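Local coordinates for Old Yellow Enzyme (Pichia, PDB 6AGZ), which probably reduces the carbon-carbon double bond of enone compounds asymmetrically, using a bound flavin mononucleotide as its redox cofactor, at residues 218-223 / 236-241. Residues are numbered along the deposited sequence; the frame is centred on the assembly and turned at random.
With FMN (flavin mononucleotide), chain C.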
loop_
_atom_site.group_PDB
_atom_site.type_symbol
_atom_site.label_atom_id
_atom_site.label_comp_id
_atom_site.label_asym_id
_atom_site.label_seq_id
_atom_site.Cartn_x
_atom_site.Cartn_y
_atom_site.Cartn_z
ATOM N N ARG A 218 -8.874 14.104 4.081
ATOM C CA ARG A 218 -9.589 15.168 3.384
ATOM C C ARG A 218 -8.949 16.530 3.627
ATOM O O ARG A 218 -8.767 17.311 2.689
ATOM C CB ARG A 218 -11.057 15.183 3.807
ATOM C CG ARG A 218 -11.888 16.204 3.049
ATOM C CD ARG A 218 -13.369 16.051 3.343
ATOM N NE ARG A 218 -13.795 14.656 3.281
ATOM C CZ ARG A 218 -14.043 13.998 2.153
ATOM N NH1 ARG A 218 -13.902 14.604 0.982
ATOM N NH2 ARG A 218 -14.429 12.730 2.196
ATOM N N LEU A 219 -8.612 16.841 4.882
ATOM C CA LEU A 219 -8.058 18.158 5.187
ATOM C C LEU A 219 -6.761 18.395 4.425
ATOM O O LEU A 219 -6.565 19.460 3.825
ATOM C CB LEU A 219 -7.838 18.305 6.695
ATOM C CG LEU A 219 -7.661 19.737 7.222
ATOM C CD1 LEU A 219 -8.079 19.829 8.676
ATOM C CD2 LEU A 219 -6.235 20.237 7.069
ATOM N N LEU A 220 -5.858 17.411 4.443
ATOM C CA LEU A 220 -4.604 17.537 3.708
ATOM C C LEU A 220 -4.859 17.817 2.233
ATOM O O LEU A 220 -4.281 18.746 1.660
ATOM C CB LEU A 220 -3.762 16.272 3.875
ATOM C CG LEU A 220 -2.523 16.207 2.977
ATOM C CD1 LEU A 220 -1.533 17.308 3.337
ATOM C CD2 LEU A 220 -1.861 14.839 3.051
ATOM N N LEU A 221 -5.734 17.028 1.604
ATOM C CA LEU A 221 -5.969 17.177 0.171
ATOM C C LEU A 221 -6.630 18.511 -0.157
ATOM O O LEU A 221 -6.349 19.107 -1.202
ATOM C CB LEU A 221 -6.815 16.015 -0.347
ATOM C CG LEU A 221 -6.127 14.649 -0.346
ATOM C CD1 LEU A 221 -7.062 13.578 -0.883
ATOM C CD2 LEU A 221 -4.841 14.702 -1.157
ATOM N N GLU A 222 -7.513 18.995 0.720
ATOM C CA GLU A 222 -8.141 20.293 0.488
ATOM C C GLU A 222 -7.123 21.422 0.601
ATOM O O GLU A 222 -7.119 22.349 -0.223
ATOM C CB GLU A 222 -9.297 20.500 1.467
ATOM C CG GLU A 222 -10.484 19.576 1.216
ATOM C CD GLU A 222 -11.638 19.816 2.173
ATOM O OE1 GLU A 222 -11.428 20.463 3.220
ATOM O OE2 GLU A 222 -12.760 19.354 1.876
ATOM N N VAL A 223 -6.249 21.359 1.609
ATOM C CA VAL A 223 -5.166 22.333 1.721
ATOM C C VAL A 223 -4.293 22.299 0.473
ATOM O O VAL A 223 -3.939 23.341 -0.091
ATOM C CB VAL A 223 -4.339 22.075 2.994
ATOM C CG1 VAL A 223 -3.071 22.918 2.982
ATOM C CG2 VAL A 223 -5.166 22.374 4.234
ATOM N N VAL A 236 4.577 23.535 -5.093
ATOM C CA VAL A 236 3.947 22.909 -3.936
ATOM C C VAL A 236 4.585 21.546 -3.695
ATOM O O VAL A 236 4.952 20.842 -4.643
ATOM C CB VAL A 236 2.420 22.768 -4.129
ATOM C CG1 VAL A 236 1.766 22.155 -2.898
ATOM C CG2 VAL A 236 1.798 24.117 -4.433
ATOM N N ALA A 237 4.718 21.181 -2.421
ATOM C CA ALA A 237 5.221 19.877 -2.020
ATOM C C ALA A 237 4.515 19.463 -0.735
ATOM O O ALA A 237 3.680 20.195 -0.199
ATOM C CB ALA A 237 6.740 19.903 -1.843
ATOM N N VAL A 238 4.866 18.278 -0.236
ATOM C CA VAL A 238 4.260 17.740 0.977
ATOM C C VAL A 238 5.210 16.702 1.553
ATOM O O VAL A 238 5.964 16.056 0.819
ATOM C CB VAL A 238 2.858 17.144 0.684
ATOM C CG1 VAL A 238 2.967 15.934 -0.235
ATOM C CG2 VAL A 238 2.132 16.787 1.977
ATOM N N ARG A 239 5.188 16.553 2.875
ATOM C CA ARG A 239 5.972 15.524 3.546
ATOM C C ARG A 239 5.052 14.583 4.309
ATOM O O ARG A 239 4.106 15.021 4.971
ATOM C CB ARG A 239 7.006 16.124 4.500
ATOM C CG ARG A 239 7.947 15.077 5.076
ATOM C CD ARG A 239 9.129 15.694 5.793
ATOM N NE ARG A 239 10.367 14.999 5.456
ATOM C CZ ARG A 239 11.515 15.155 6.105
ATOM N NH1 ARG A 239 11.587 15.980 7.139
ATOM N NH2 ARG A 239 12.589 14.481 5.723
ATOM N N LEU A 240 5.340 13.285 4.210
ATOM C CA LEU A 240 4.566 12.244 4.870
ATOM C C LEU A 240 5.507 11.292 5.595
ATOM O O LEU A 240 6.636 11.056 5.156
ATOM C CB LEU A 240 3.708 11.462 3.863
ATOM C CG LEU A 240 2.749 12.281 2.996
ATOM C CD1 LEU A 240 2.269 11.464 1.805
ATOM C CD2 LEU A 240 1.568 12.774 3.818
ATOM N N SER A 241 5.031 10.746 6.712
ATOM C CA SER A 241 5.798 9.795 7.520
ATOM C C SER A 241 4.885 8.651 7.931
ATOM O O SER A 241 4.452 8.560 9.086
ATOM C CB SER A 241 6.408 10.479 8.746
ATOM O OG SER A 241 5.396 10.951 9.619
HETATM N N1 FMN C . 11.567 17.314 9.705
HETATM C C2 FMN C . 10.520 18.109 9.276
HETATM O O2 FMN C . 9.747 17.695 8.412
HETATM N N3 FMN C . 10.335 19.365 9.815
HETATM C C4 FMN C . 11.199 19.831 10.783
HETATM O O4 FMN C . 11.042 20.950 11.269
HETATM C C4A FMN C . 12.251 19.033 11.214
HETATM N N5 FMN C . 13.110 19.501 12.182
HETATM C C5A FMN C . 14.159 18.717 12.612
HETATM C C6 FMN C . 15.021 19.197 13.589
HETATM C C7 FMN C . 16.080 18.414 14.030
HETATM C C7M FMN C . 17.011 18.935 15.082
HETATM C C8 FMN C . 16.276 17.148 13.495
HETATM C C8M FMN C . 17.418 16.300 13.970
HETATM C C9 FMN C . 15.411 16.668 12.521
HETATM C C9A FMN C . 14.350 17.451 12.073
HETATM N N10 FMN C . 13.485 16.977 11.103
HETATM C C10 FMN C . 12.436 17.768 10.674
HETATM C "C1'" FMN C . 13.693 15.613 10.508
HETATM C "C2'" FMN C . 14.711 15.754 9.372
HETATM O "O2'" FMN C . 14.182 16.605 8.378
HETATM C "C3'" FMN C . 15.115 14.418 8.751
HETATM O "O3'" FMN C . 13.998 13.810 8.143
HETATM C "C4'" FMN C . 15.715 13.485 9.799
HETATM O "O4'" FMN C . 16.668 14.185 10.566
HETATM C "C5'" FMN C . 16.394 12.280 9.161
HETATM O "O5'" FMN C . 17.356 12.719 8.228
HETATM P P FMN C . 18.925 12.553 8.546
HETATM O O1P FMN C . 19.202 11.115 8.918
HETATM O O2P FMN C . 19.737 12.921 7.328
HETATM O O3P FMN C . 19.294 13.463 9.692
#
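In the TIM barrel of this flavoprotein, helix 218-231 packs on the outside of strand 236-240, and L220 carries the contact with V238 and L240. The CD1 methyl of L220 meets CG2 of V238 at 3.9 Å. The other L220 methyl, CD2, lies 4.1 Å from CD2 of L240. L220 CG is anti to the backbone N (chi1 171°), which sets both methyls against V238 and L240. All three side chains are buried, and V186 of the neighbouring strand 183-187 touches both L220 and V238. Helix 218-231 lies in the beta-alpha-beta crossover that joins strand 183-187 to strand 236-240 of the eight-stranded parallel barrel. Between V238 and L240, the R239 side chain runs on the inner side of the barrel and reaches the FMN. R239 NH1 gives a hydrogen bond to the ring carbonyl O2 of FMN at 2.8 Å. A second, from R239 NH1 to the ribityl O2', is nearly straight (170°). R239 NH2 adds a weak hydrogen bond to FMN O3' at 2.9 Å. A leucine here would probably leave O2 and O2' without these donors and the ribityl chain freer to turn. FMN N1 lies at the guanidinium edge, in its plane. The positive charge may polarise the N1-C2=O2 end of the ring.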